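Local coordinates for protein short chain dehydrogenase (A0QTM2 homolog) (Mycobacterium thermoresistibile, PDB 3SC4) that probably acts as an NAD(P)-dependent oxidoreductase of the short-chain dehydrogenase family, built on a Rossmann fold, at residues B[169-174]-B[271-276]; B[151-156]-B[240-245]; B[221-226]-B[258-263]; B[103-108]-B[114-119]. One frame throughout, in Å; residues are numbered along the deposited sequence.

Interactions 1 and 2 are neighbours that meet directly: Tyr-171 OH and Thr-174 OG1 of helix 164-183 bond to 151-156, and Trp-273 packs on Pro-152. Interaction 1 is buried and mainly aromatic, whereas interaction 2 lies at the surface and is joined by two waters. Interaction 3 is partly buried, on the other side of the last strand; its Tyr-224 packs on Cys-245 of interaction 2, and it adds a direct tyrosine-carboxylate bond. Interaction 4 is the outlying surface contact, where a loop meets the start of helix 114-135 beside a sulfate; it meets interaction 1 through Leu-106 and Leu-272. All but interaction 3 also touch the second subunit.

Interaction 1: B[169-174]-B[271-276]; sequences AKYGMT and DLWVDS
Trp-273 reaches helix 164-183 with its indole, meeting Tyr-171 over one face and Lys-170 at the far end of the six-membered ring. The tight part is the aromatic pair. Tyr-171 CE1 lies 3.5 Å above the indole plane, shifted toward its rim, and is 3.7 Å from Trp-273 CE2. The phenol and the five-membered ring are inclined at 50°, so they make neither a stack nor a T-shape. Tyr-171 OH comes within 3.2 Å of Trp-273 NE1, but the angle is poor for a bond; the hydroxyl bonds to the carbonyl of Arg-155 and the indole N-H to that of Trp-160. Leu-272 CB lies 3.6 Å above the opposite face of the Trp-273 indole, near its rim. Trp-273 occupies the third position of a type II turn, with phi at 71°, and its side chain points toward the helix.

Lys-170 packs more lightly. Its CG is 3.8 Å from Trp-273 CZ3, then bends at chi2 and chi3 take NZ away to the carbonyl of Leu-150. By sequence this is the lysine of the family's Tyr-X-X-X-Lys motif. Beyond the turn, the exposed Asp-275 takes no part in the packing and forms a salt bridge with Arg-155. The contact thus joins the C-terminal loop to helix 164-183, with strand 190-195 and helix 114-135 alongside and Leu-175 of the second subunit packed on Tyr-171.

Interaction 2: B[151-156]-B[240-245]; sequences SPPIRL and GNTLLC
Pro-153 packs against Thr-242, whose side chain points at it, where the loop after strand 146-149 passes the edge strand 242-244. The van der Waals part is small. Pro-153 CB rests 3.7 Å from Thr-242 OG1. The ring carbon CG of Pro-153 only grazes Leu-244 CD2 at 4.4 Å.

The polar part runs through water. One molecule donates to both carbonyls, Ser-151 O at 2.8 Å and Leu-243 O at 2.9 Å, tying backbone to backbone. A second accepts from Ile-154 N at 3.1 Å and lies 2.7 Å from Thr-242 OG1. The hydroxyl branch of Thr-242 stands between its own N and carbonyl carbon, chi1 61°, which aims it at this water. The two waters thus bridge the segments at two separate points, with the proline contact as the direct one.

Thr-174 OG1 bonds to Ser-151 OG and to the carbonyl of Pro-152, and Ile-154 packs on Leu-156 of the second subunit. Strand 242-244 hydrogen-bonds along strand 190-195 as an outermost strand of the parallel sheet within this chain and leads at Leu-244, an N-cap, into helix 245-252, while helix 164-183 flanks the contact.

Interaction 3: B[221-226]-B[258-263]; sequences PEVYAD and SVYDCV
Tyr-260 lays its side chain along the first turn of helix 222-232, meeting Val-223 at its base and Asp-226 at its hydroxyl. Its CB sits 3.9 Å from Val-223 CB. At the ring, CG is 3.8 Å from Val-223 CG2, a methyl that stands over one face of the ring in a CH-pi contact, 25° off the ring normal. Val-223 places that branch there because CG2 is anti to the backbone N while CG1 takes the position between N and carbonyl carbon, chi1 80°. CD1 passes the helix backbone, 3.4 Å from Val-223 N, with Glu-222 CB grazing it. Across the ring, Tyr-260 CD2 is 4.1 Å from Val-223 CG2. Tyr-260 CE1 and CZ each come 3.3 Å from Asp-226 OD2, and CE1 also passes Glu-222 O. The opposite face of the ring is covered by Val-259 CG2.

At the tip, Tyr-260 OH donates to Asp-226 OD2 at 2.5 Å. The acceptor lies at the ring edge and uses its anti lone pair, pointing away from OD1, with the carboxylate turned 79° from the ring plane. Leu-249 of helix 245-252 packs on both Tyr-260 and Val-223. OD1 has a long, weak ion pair with Arg-28. The chemistry is therefore divided along the side chain: methyl and backbone atoms pack against the ring, and a short bond to an acid, which probably favours the charged carboxylate, closes its polar end.

Interaction 4: B[103-108]-B[114-119]; sequences AINLGS and LKRFDL. With SO4 (sulfate ion), chain M.
Asn-105, the residue of 103-108 that lies against Arg-116, accepts the backbone N-H of Gly-107 on OD1 at 2.7 Å. The bond is fairly straight, 158° at the hydrogen, and the donor lies nearly on the line of the C=O, so one end of the amide is held by its own loop. With chi1 at 175°, Asn-105 holds CG away from its own N, and the amide lies between the turn and Arg-116.

The other end, ND2, then faces helix 114-135: it sits 3.6 Å from Arg-116 CG, and the amide is inclined at 61° to the guanidinium. This meeting is van der Waals in kind. Arg-116 bends at chi2 and chi3, carrying NE to a sulfate, probably from the crystallisation liquor. NE is modelled donating to O1 at 2.6 Å, but O1 also lies 2.9 Å from Arg-116 CB, so both the anion's position and the length of this bond are doubtful.

About one turn along the helix from Arg-116, Leu-119 CD2 meets Ala-103 CB at 3.3 Å, unusually close for two methyls, so the exact distance is uncertain. Ala-103 N bonds to Gln-124, and elsewhere on the helix Asp-118 forms a salt bridge with Arg-126 of the second subunit. Asn-105 with Gly-107 makes an Asx turn, set in the loop that follows the Asn-Asn-Ala-Gly-like motif of short-chain dehydrogenases, here Asn-Asn-Ala-Ser, and leads to helix 114-135 of the Rossmann fold.

Interaction 1: B[169-174]-B[271-276]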
loop_
_atom_site.group_PDB
_atom_site.type_symbol
_atom_site.label_atom_id
_atom_site.label_comp_id
_atom_site.label_asym_id
_atom_site.label_seq_id
_atom_site.Cartn_x
_atom_site.Cartn_y
_atom_site.Cartn_z
ATOM N N ALA B 169 5.200 2.090 -0.628
ATOM C CA ALA B 169 5.101 2.974 0.506
ATOM C C ALA B 169 4.416 4.266 0.082
ATOM O O ALA B 169 3.460 4.705 0.734
ATOM C CB ALA B 169 6.486 3.240 1.121
ATOM N N LYS B 170 4.859 4.867 -1.017
ATOM C CA LYS B 170 4.279 6.149 -1.409
ATOM C C LYS B 170 2.843 5.978 -1.867
ATOM O O LYS B 170 2.005 6.774 -1.495
ATOM C CB LYS B 170 5.095 6.884 -2.491
ATOM C CG LYS B 170 6.514 7.334 -2.084
ATOM C CD LYS B 170 6.607 8.083 -0.750
ATOM C CE LYS B 170 5.887 9.433 -0.756
ATOM N NZ LYS B 170 6.273 10.255 0.477
ATOM N N TYR B 171 2.547 4.975 -2.683
ATOM C CA TYR B 171 1.169 4.739 -3.084
ATOM C C TYR B 171 0.280 4.383 -1.877
ATOM O O TYR B 171 -0.897 4.761 -1.813
ATOM C CB TYR B 171 1.097 3.612 -4.124
ATOM C CG TYR B 171 1.438 4.003 -5.571
ATOM C CD1 TYR B 171 2.141 5.153 -5.877
ATOM C CD2 TYR B 171 1.090 3.174 -6.611
ATOM C CE1 TYR B 171 2.463 5.469 -7.212
ATOM C CE2 TYR B 171 1.398 3.476 -7.909
ATOM C CZ TYR B 171 2.089 4.622 -8.214
ATOM O OH TYR B 171 2.380 4.903 -9.535
ATOM N N GLY B 172 0.845 3.640 -0.925
ATOM C CA GLY B 172 0.148 3.301 0.313
ATOM C C GLY B 172 -0.301 4.524 1.089
ATOM O O GLY B 172 -1.425 4.562 1.577
ATOM N N MET B 173 0.574 5.542 1.167
ATOM C CA MET B 173 0.236 6.855 1.775
ATOM C C MET B 173 -0.918 7.488 1.041
ATOM O O MET B 173 -1.859 7.960 1.651
ATOM C CB MET B 173 1.402 7.851 1.706
ATOM C CG MET B 173 2.362 7.803 2.788
ATOM S SD MET B 173 3.667 9.039 2.599
ATOM C CE MET B 173 3.081 10.497 3.454
ATOM N N THR B 174 -0.826 7.544 -0.274
ATOM C CA THR B 174 -1.902 8.131 -1.076
ATOM C C THR B 174 -3.209 7.360 -0.872
ATOM O O THR B 174 -4.256 7.938 -0.597
ATOM C CB THR B 174 -1.469 8.197 -2.553
ATOM O OG1 THR B 174 -0.399 9.175 -2.694
ATOM C CG2 THR B 174 -2.662 8.536 -3.486
ATOM N N ASP B 271 9.877 14.966 -11.295
ATOM C CA ASP B 271 9.767 14.127 -10.096
ATOM C C ASP B 271 9.380 12.719 -10.558
ATOM O O ASP B 271 8.945 12.518 -11.690
ATOM C CB ASP B 271 8.700 14.732 -9.171
ATOM C CG ASP B 271 8.742 14.204 -7.736
ATOM O OD1 ASP B 271 9.639 13.437 -7.367
ATOM O OD2 ASP B 271 7.856 14.599 -6.948
ATOM N N LEU B 272 9.550 11.733 -9.694
ATOM C CA LEU B 272 8.943 10.427 -9.907
ATOM C C LEU B 272 7.419 10.593 -10.038
ATOM O O LEU B 272 6.831 11.455 -9.387
ATOM C CB LEU B 272 9.231 9.505 -8.731
ATOM C CG LEU B 272 10.691 9.131 -8.437
ATOM C CD1 LEU B 272 10.768 8.091 -7.302
ATOM C CD2 LEU B 272 11.403 8.626 -9.685
ATOM N N TRP B 273 6.808 9.770 -10.888
ATOM C CA TRP B 273 5.352 9.725 -11.074
ATOM C C TRP B 273 4.786 10.948 -11.784
ATOM O O TRP B 273 3.605 11.203 -11.719
ATOM C CB TRP B 273 4.599 9.415 -9.737
ATOM C CG TRP B 273 5.026 8.099 -9.190
ATOM C CD1 TRP B 273 4.863 6.898 -9.796
ATOM C CD2 TRP B 273 5.743 7.841 -7.971
ATOM N NE1 TRP B 273 5.420 5.902 -9.045
ATOM C CE2 TRP B 273 5.952 6.441 -7.904
ATOM C CE3 TRP B 273 6.197 8.640 -6.913
ATOM C CZ2 TRP B 273 6.627 5.821 -6.835
ATOM C CZ3 TRP B 273 6.881 8.014 -5.846
ATOM C CH2 TRP B 273 7.076 6.609 -5.829
ATOM N N VAL B 274 5.637 11.670 -12.503
ATOM C CA VAL B 274 5.236 12.871 -13.209
ATOM C C VAL B 274 5.810 12.867 -14.616
ATOM O O VAL B 274 6.985 12.523 -14.828
ATOM C CB VAL B 274 5.680 14.115 -12.432
ATOM C CG1 VAL B 274 5.542 15.382 -13.297
ATOM C CG2 VAL B 274 4.855 14.221 -11.145
ATOM N N ASP B 275 4.975 13.241 -15.582
ATOM C CA ASP B 275 5.400 13.261 -17.003
ATOM C C ASP B 275 6.142 14.521 -17.385
ATOM O O ASP B 275 7.007 14.472 -18.234
ATOM C CB ASP B 275 4.187 13.118 -17.956
ATOM C CG ASP B 275 3.650 11.668 -18.045
ATOM O OD1 ASP B 275 4.498 10.728 -18.115
ATOM O OD2 ASP B 275 2.393 11.494 -18.058
ATOM N N SER B 276 5.776 15.652 -16.791
ATOM C CA SER B 276 6.287 16.956 -17.229
ATOM C C SER B 276 6.598 17.867 -16.074
ATOM O O SER B 276 5.887 17.882 -15.098
ATOM C CB SER B 276 5.246 17.682 -18.108
ATOM O OG SER B 276 4.831 16.870 -19.193
#

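Interaction 2: B[151-156]-B[240-245]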
loop_
_atom_site.group_PDB
_atom_site.type_symbol
_atom_site.label_atom_id
_atom_site.label_comp_id
_atom_site.label_asym_id
_atom_site.label_seq_id
_atom_site.Cartn_x
_atom_site.Cartn_y
_atom_site.Cartn_z
ATOM N N SER B 151 2.322 12.836 -1.010
ATOM C CA SER B 151 2.450 11.572 -1.736
ATOM C C SER B 151 1.851 11.747 -3.114
ATOM O O SER B 151 1.158 12.725 -3.350
ATOM C CB SER B 151 1.748 10.467 -0.964
ATOM O OG SER B 151 0.365 10.738 -0.919
ATOM N N PRO B 152 2.119 10.807 -4.036
ATOM C CA PRO B 152 1.844 11.050 -5.439
ATOM C C PRO B 152 0.527 10.470 -5.886
ATOM O O PRO B 152 -0.029 9.622 -5.188
ATOM C CB PRO B 152 2.956 10.267 -6.121
ATOM C CG PRO B 152 3.126 9.051 -5.254
ATOM C CD PRO B 152 2.754 9.485 -3.842
ATOM N N PRO B 153 0.040 10.893 -7.052
ATOM C CA PRO B 153 -1.084 10.201 -7.698
ATOM C C PRO B 153 -0.714 8.773 -8.002
ATOM O O PRO B 153 0.474 8.485 -8.238
ATOM C CB PRO B 153 -1.263 10.932 -9.041
ATOM C CG PRO B 153 -0.472 12.158 -8.942
ATOM C CD PRO B 153 0.630 11.907 -7.930
ATOM N N ILE B 154 -1.732 7.915 -7.991
ATOM C CA ILE B 154 -1.601 6.509 -8.255
ATOM C C ILE B 154 -1.591 6.379 -9.760
ATOM O O ILE B 154 -2.608 6.590 -10.425
ATOM C CB ILE B 154 -2.754 5.682 -7.707
ATOM C CG1 ILE B 154 -3.005 5.975 -6.212
ATOM C CG2 ILE B 154 -2.518 4.221 -7.975
ATOM C CD1 ILE B 154 -1.901 5.641 -5.281
ATOM N N ARG B 155 -0.420 6.021 -10.280
ATOM C CA ARG B 155 -0.194 5.778 -11.701
ATOM C C ARG B 155 0.074 4.275 -11.884
ATOM O O ARG B 155 0.982 3.722 -11.265
ATOM C CB ARG B 155 1.038 6.568 -12.138
ATOM C CG ARG B 155 0.897 8.099 -12.008
ATOM C CD ARG B 155 0.358 8.623 -13.312
ATOM N NE ARG B 155 1.219 9.666 -13.806
ATOM C CZ ARG B 155 1.398 9.980 -15.080
ATOM N NH1 ARG B 155 0.805 9.330 -16.063
ATOM N NH2 ARG B 155 2.207 10.988 -15.352
ATOM N N LEU B 156 -0.711 3.635 -12.744
ATOM C CA LEU B 156 -0.750 2.176 -12.841
ATOM C C LEU B 156 -0.118 1.608 -14.100
ATOM O O LEU B 156 -0.038 0.374 -14.253
ATOM C CB LEU B 156 -2.204 1.699 -12.783
ATOM C CG LEU B 156 -2.947 1.992 -11.479
ATOM C CD1 LEU B 156 -4.428 1.558 -11.619
ATOM C CD2 LEU B 156 -2.247 1.299 -10.310
ATOM N N GLY B 240 -10.468 14.216 -1.504
ATOM C CA GLY B 240 -10.233 13.056 -2.353
ATOM C C GLY B 240 -9.412 13.304 -3.603
ATOM O O GLY B 240 -9.509 12.531 -4.553
ATOM N N ASN B 241 -8.625 14.379 -3.618
ATOM C CA ASN B 241 -7.854 14.770 -4.805
ATOM C C ASN B 241 -6.397 14.393 -4.672
ATOM O O ASN B 241 -5.794 14.578 -3.598
ATOM C CB ASN B 241 -7.899 16.268 -5.001
ATOM C CG ASN B 241 -9.288 16.783 -5.216
ATOM O OD1 ASN B 241 -9.858 17.461 -4.350
ATOM N ND2 ASN B 241 -9.838 16.503 -6.381
ATOM N N THR B 242 -5.817 13.892 -5.759
ATOM C CA THR B 242 -4.377 13.609 -5.780
ATOM C C THR B 242 -3.747 14.737 -6.614
ATOM O O THR B 242 -3.733 14.676 -7.844
ATOM C CB THR B 242 -4.037 12.179 -6.336
ATOM O OG1 THR B 242 -4.485 12.023 -7.695
ATOM C CG2 THR B 242 -4.650 11.093 -5.502
ATOM N N LEU B 243 -3.248 15.767 -5.918
ATOM C CA LEU B 243 -2.822 17.056 -6.525
ATOM C C LEU B 243 -1.316 17.199 -6.805
ATOM O O LEU B 243 -0.467 16.645 -6.089
ATOM C CB LEU B 243 -3.226 18.192 -5.584
ATOM C CG LEU B 243 -4.726 18.258 -5.301
ATOM C CD1 LEU B 243 -5.018 19.061 -4.052
ATOM C CD2 LEU B 243 -5.434 18.859 -6.524
ATOM N N LEU B 244 -1.002 17.979 -7.838
ATOM C CA LEU B 244 0.369 18.376 -8.154
ATOM C C LEU B 244 0.606 19.859 -7.797
ATOM O O LEU B 244 -0.229 20.686 -8.096
ATOM C CB LEU B 244 0.612 18.178 -9.649
ATOM C CG LEU B 244 0.623 16.733 -10.144
ATOM C CD1 LEU B 244 0.760 16.668 -11.675
ATOM C CD2 LEU B 244 1.736 15.978 -9.465
ATOM N N CYS B 245 1.748 20.209 -7.202
ATOM C CA CYS B 245 1.944 21.572 -6.710
ATOM C C CYS B 245 1.725 22.646 -7.797
ATOM O O CYS B 245 0.880 23.536 -7.670
ATOM C CB CYS B 245 3.338 21.728 -6.107
ATOM S SG CYS B 245 3.586 20.743 -4.603
HETATM O O HOH W 1 -0.613 13.875 -5.135
HETATM O O HOH W 2 -4.444 9.424 -8.436
#

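Interaction 3: B[221-226]-B[258-263]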
loop_
_atom_site.group_PDB
_atom_site.type_symbol
_atom_site.label_atom_id
_atom_site.label_comp_id
_atom_site.label_asym_id
_atom_site.label_seq_id
_atom_site.Cartn_x
_atom_site.Cartn_y
_atom_site.Cartn_z
ATOM N N PRO B 221 11.653 24.638 -2.093
ATOM C CA PRO B 221 10.608 24.039 -1.255
ATOM C C PRO B 221 9.349 24.874 -1.171
ATOM O O PRO B 221 8.272 24.350 -0.896
ATOM C CB PRO B 221 11.262 23.914 0.125
ATOM C CG PRO B 221 12.609 24.519 0.011
ATOM C CD PRO B 221 12.950 24.729 -1.398
ATOM N N GLU B 222 9.491 26.168 -1.420
ATOM C CA GLU B 222 8.350 27.076 -1.502
ATOM C C GLU B 222 7.292 26.609 -2.492
ATOM O O GLU B 222 6.138 26.861 -2.281
ATOM C CB GLU B 222 8.815 28.497 -1.854
ATOM C CG GLU B 222 9.383 29.290 -0.650
ATOM C CD GLU B 222 10.889 29.048 -0.356
ATOM O OE1 GLU B 222 11.533 28.153 -0.954
ATOM O OE2 GLU B 222 11.426 29.789 0.499
ATOM N N VAL B 223 7.665 25.925 -3.562
ATOM C CA VAL B 223 6.658 25.425 -4.477
ATOM C C VAL B 223 5.676 24.510 -3.750
ATOM O O VAL B 223 4.492 24.558 -4.029
ATOM C CB VAL B 223 7.261 24.711 -5.717
ATOM C CG1 VAL B 223 7.693 23.270 -5.394
ATOM C CG2 VAL B 223 6.272 24.721 -6.843
ATOM N N TYR B 224 6.164 23.738 -2.781
ATOM C CA TYR B 224 5.334 22.852 -1.962
ATOM C C TYR B 224 4.576 23.629 -0.879
ATOM O O TYR B 224 3.383 23.401 -0.651
ATOM C CB TYR B 224 6.217 21.797 -1.283
ATOM C CG TYR B 224 5.802 20.342 -1.431
ATOM C CD1 TYR B 224 4.490 19.939 -1.253
ATOM C CD2 TYR B 224 6.767 19.350 -1.669
ATOM C CE1 TYR B 224 4.120 18.610 -1.368
ATOM C CE2 TYR B 224 6.407 18.013 -1.786
ATOM C CZ TYR B 224 5.081 17.654 -1.634
ATOM O OH TYR B 224 4.727 16.334 -1.752
ATOM N N ALA B 225 5.277 24.529 -0.188
ATOM C CA ALA B 225 4.658 25.375 0.861
ATOM C C ALA B 225 3.494 26.216 0.316
ATOM O O ALA B 225 2.396 26.191 0.858
ATOM C CB ALA B 225 5.698 26.273 1.521
ATOM N N ASP B 226 3.732 26.948 -0.765
ATOM C CA ASP B 226 2.677 27.759 -1.392
ATOM C C ASP B 226 1.520 26.897 -1.902
ATOM O O ASP B 226 0.364 27.267 -1.724
ATOM C CB ASP B 226 3.228 28.623 -2.531
ATOM C CG ASP B 226 4.045 29.813 -2.037
ATOM O OD1 ASP B 226 4.087 30.060 -0.817
ATOM O OD2 ASP B 226 4.641 30.519 -2.887
ATOM N N SER B 258 8.404 30.524 -12.436
ATOM C CA SER B 258 9.867 30.675 -12.355
ATOM C C SER B 258 10.341 31.121 -10.981
ATOM O O SER B 258 11.491 30.891 -10.621
ATOM C CB SER B 258 10.388 31.683 -13.394
ATOM O OG SER B 258 10.274 31.177 -14.708
ATOM N N VAL B 259 9.478 31.767 -10.212
ATOM C CA VAL B 259 9.879 32.197 -8.873
ATOM C C VAL B 259 10.185 30.994 -7.962
ATOM O O VAL B 259 10.743 31.161 -6.865
ATOM C CB VAL B 259 8.799 33.087 -8.217
ATOM C CG1 VAL B 259 8.563 34.364 -9.069
ATOM C CG2 VAL B 259 7.479 32.298 -8.008
ATOM N N TYR B 260 9.802 29.795 -8.405
ATOM C CA TYR B 260 10.111 28.551 -7.683
ATOM C C TYR B 260 11.354 27.828 -8.218
ATOM O O TYR B 260 11.882 26.917 -7.580
ATOM C CB TYR B 260 8.896 27.616 -7.712
ATOM C CG TYR B 260 7.678 28.263 -7.100
ATOM C CD1 TYR B 260 7.619 28.515 -5.733
ATOM C CD2 TYR B 260 6.613 28.668 -7.884
ATOM C CE1 TYR B 260 6.530 29.136 -5.158
ATOM C CE2 TYR B 260 5.501 29.291 -7.299
ATOM C CZ TYR B 260 5.478 29.514 -5.935
ATOM O OH TYR B 260 4.384 30.109 -5.356
ATOM N N ASP B 261 11.822 28.242 -9.387
ATOM C CA ASP B 261 12.978 27.610 -10.010
ATOM C C ASP B 261 14.251 27.987 -9.230
ATOM O O ASP B 261 14.460 29.152 -8.864
ATOM C CB ASP B 261 13.081 27.997 -11.502
ATOM C CG ASP B 261 11.858 27.563 -12.320
ATOM O OD1 ASP B 261 10.884 27.048 -11.726
ATOM O OD2 ASP B 261 11.863 27.764 -13.557
ATOM N N CYS B 262 15.072 26.979 -8.929
ATOM C CA CYS B 262 16.352 27.214 -8.275
ATOM C C CYS B 262 17.207 28.061 -9.210
ATOM O O CYS B 262 17.879 28.958 -8.749
ATOM C CB CYS B 262 17.060 25.895 -7.975
ATOM S SG CYS B 262 16.220 24.777 -6.834
ATOM N N VAL B 263 17.154 27.767 -10.519
ATOM C CA VAL B 263 17.784 28.591 -11.555
ATOM C C VAL B 263 16.860 28.834 -12.763
ATOM O O VAL B 263 16.739 27.968 -13.636
ATOM C CB VAL B 263 19.083 27.938 -12.068
ATOM C CG1 VAL B 263 19.731 28.807 -13.176
ATOM C CG2 VAL B 263 20.066 27.702 -10.895
#

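Interaction 4: B[103-108]-B[114-119]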
loop_
_atom_site.group_PDB
_atom_site.type_symbol
_atom_site.label_atom_id
_atom_site.label_comp_id
_atom_site.label_asym_id
_atom_site.label_seq_id
_atom_site.Cartn_x
_atom_site.Cartn_y
_atom_site.Cartn_z
ATOM N N ALA B 103 10.538 8.306 3.987
ATOM C CA ALA B 103 11.683 7.438 3.960
ATOM C C ALA B 103 11.834 6.974 2.513
ATOM O O ALA B 103 10.847 6.700 1.837
ATOM C CB ALA B 103 11.485 6.269 4.890
ATOM N N ILE B 104 13.069 6.892 2.053
ATOM C CA ILE B 104 13.333 6.626 0.654
ATOM C C ILE B 104 14.495 5.642 0.467
ATOM O O ILE B 104 15.466 5.679 1.192
ATOM C CB ILE B 104 13.603 7.931 -0.087
ATOM C CG1 ILE B 104 13.652 7.672 -1.597
ATOM C CG2 ILE B 104 14.879 8.576 0.446
ATOM C CD1 ILE B 104 13.304 8.934 -2.497
ATOM N N ASN B 105 14.312 4.718 -0.469
ATOM C CA ASN B 105 15.341 3.848 -0.995
ATOM C C ASN B 105 14.788 3.440 -2.364
ATOM O O ASN B 105 13.613 3.091 -2.458
ATOM C CB ASN B 105 15.574 2.641 -0.101
ATOM C CG ASN B 105 16.573 1.640 -0.685
ATOM O OD1 ASN B 105 16.615 1.408 -1.887
ATOM N ND2 ASN B 105 17.340 1.015 0.180
ATOM N N LEU B 106 15.618 3.517 -3.407
ATOM C CA LEU B 106 15.116 3.388 -4.774
ATOM C C LEU B 106 15.540 2.051 -5.376
ATOM O O LEU B 106 15.513 1.867 -6.602
ATOM C CB LEU B 106 15.593 4.568 -5.653
ATOM C CG LEU B 106 15.212 5.977 -5.139
ATOM C CD1 LEU B 106 15.677 7.068 -6.107
ATOM C CD2 LEU B 106 13.716 6.104 -4.941
ATOM N N GLY B 107 15.935 1.115 -4.521
ATOM C CA GLY B 107 16.331 -0.207 -4.997
ATOM C C GLY B 107 15.129 -1.085 -5.274
ATOM O O GLY B 107 13.993 -0.739 -4.918
ATOM N N SER B 108 15.394 -2.230 -5.894
ATOM C CA SER B 108 14.381 -3.215 -6.188
ATOM C C SER B 108 14.124 -4.138 -4.999
ATOM O O SER B 108 14.811 -4.073 -3.999
ATOM C CB SER B 108 14.830 -4.064 -7.369
ATOM O OG SER B 108 15.736 -5.090 -6.965
ATOM N N LEU B 114 14.241 -6.579 4.175
ATOM C CA LEU B 114 13.017 -6.422 4.923
ATOM C C LEU B 114 13.107 -5.274 5.947
ATOM O O LEU B 114 12.166 -4.520 6.127
ATOM C CB LEU B 114 12.688 -7.766 5.590
ATOM C CG LEU B 114 11.239 -8.065 5.930
ATOM C CD1 LEU B 114 10.239 -7.806 4.752
ATOM C CD2 LEU B 114 11.203 -9.507 6.449
ATOM N N LYS B 115 14.259 -5.116 6.588
ATOM C CA LYS B 115 14.447 -4.079 7.613
ATOM C C LYS B 115 14.311 -2.677 7.006
ATOM O O LYS B 115 13.754 -1.768 7.606
ATOM C CB LYS B 115 15.815 -4.269 8.280
ATOM C CG LYS B 115 16.199 -3.231 9.388
ATOM C CD LYS B 115 17.660 -3.476 9.945
ATOM C CE LYS B 115 17.710 -3.953 11.427
ATOM N NZ LYS B 115 17.873 -2.815 12.440
ATOM N N ARG B 116 14.816 -2.508 5.797
ATOM C CA ARG B 116 14.672 -1.237 5.110
ATOM C C ARG B 116 13.230 -1.031 4.656
ATOM O O ARG B 116 12.695 0.061 4.770
ATOM C CB ARG B 116 15.601 -1.189 3.918
ATOM C CG ARG B 116 15.466 0.049 3.068
ATOM C CD ARG B 116 15.804 1.333 3.817
ATOM N NE ARG B 116 17.163 1.333 4.367
ATOM C CZ ARG B 116 17.763 2.418 4.837
ATOM N NH1 ARG B 116 18.995 2.324 5.298
ATOM N NH2 ARG B 116 17.141 3.597 4.846
ATOM N N PHE B 117 12.623 -2.092 4.136
ATOM C CA PHE B 117 11.216 -2.062 3.757
ATOM C C PHE B 117 10.359 -1.589 4.920
ATOM O O PHE B 117 9.521 -0.725 4.738
ATOM C CB PHE B 117 10.750 -3.453 3.301
ATOM C CG PHE B 117 9.295 -3.527 2.995
ATOM C CD1 PHE B 117 8.846 -3.363 1.702
ATOM C CD2 PHE B 117 8.370 -3.752 4.013
ATOM C CE1 PHE B 117 7.502 -3.421 1.409
ATOM C CE2 PHE B 117 7.025 -3.813 3.735
ATOM C CZ PHE B 117 6.584 -3.641 2.428
ATOM N N ASP B 118 10.576 -2.175 6.103
ATOM C CA ASP B 118 9.789 -1.842 7.296
ATOM C C ASP B 118 9.955 -0.397 7.703
ATOM O O ASP B 118 9.038 0.242 8.200
ATOM C CB ASP B 118 10.168 -2.715 8.481
ATOM C CG ASP B 118 9.763 -4.130 8.298
ATOM O OD1 ASP B 118 8.927 -4.406 7.421
ATOM O OD2 ASP B 118 10.293 -4.982 9.026
ATOM N N LEU B 119 11.112 0.157 7.474
ATOM C CA LEU B 119 11.278 1.527 7.834
ATOM C C LEU B 119 10.424 2.395 6.899
ATOM O O LEU B 119 9.748 3.347 7.345
ATOM C CB LEU B 119 12.763 1.835 7.844
ATOM C CG LEU B 119 13.169 3.256 8.094
ATOM C CD1 LEU B 119 14.618 3.288 8.605
ATOM C CD2 LEU B 119 12.991 3.948 6.772
HETATM S S SO4 M . 19.880 -0.884 3.388
HETATM O O1 SO4 M . 18.452 -0.689 3.459
HETATM O O2 SO4 M . 20.168 -2.106 2.614
HETATM O O3 SO4 M . 20.370 -1.006 4.760
HETATM O O4 SO4 M . 20.453 0.319 2.740
#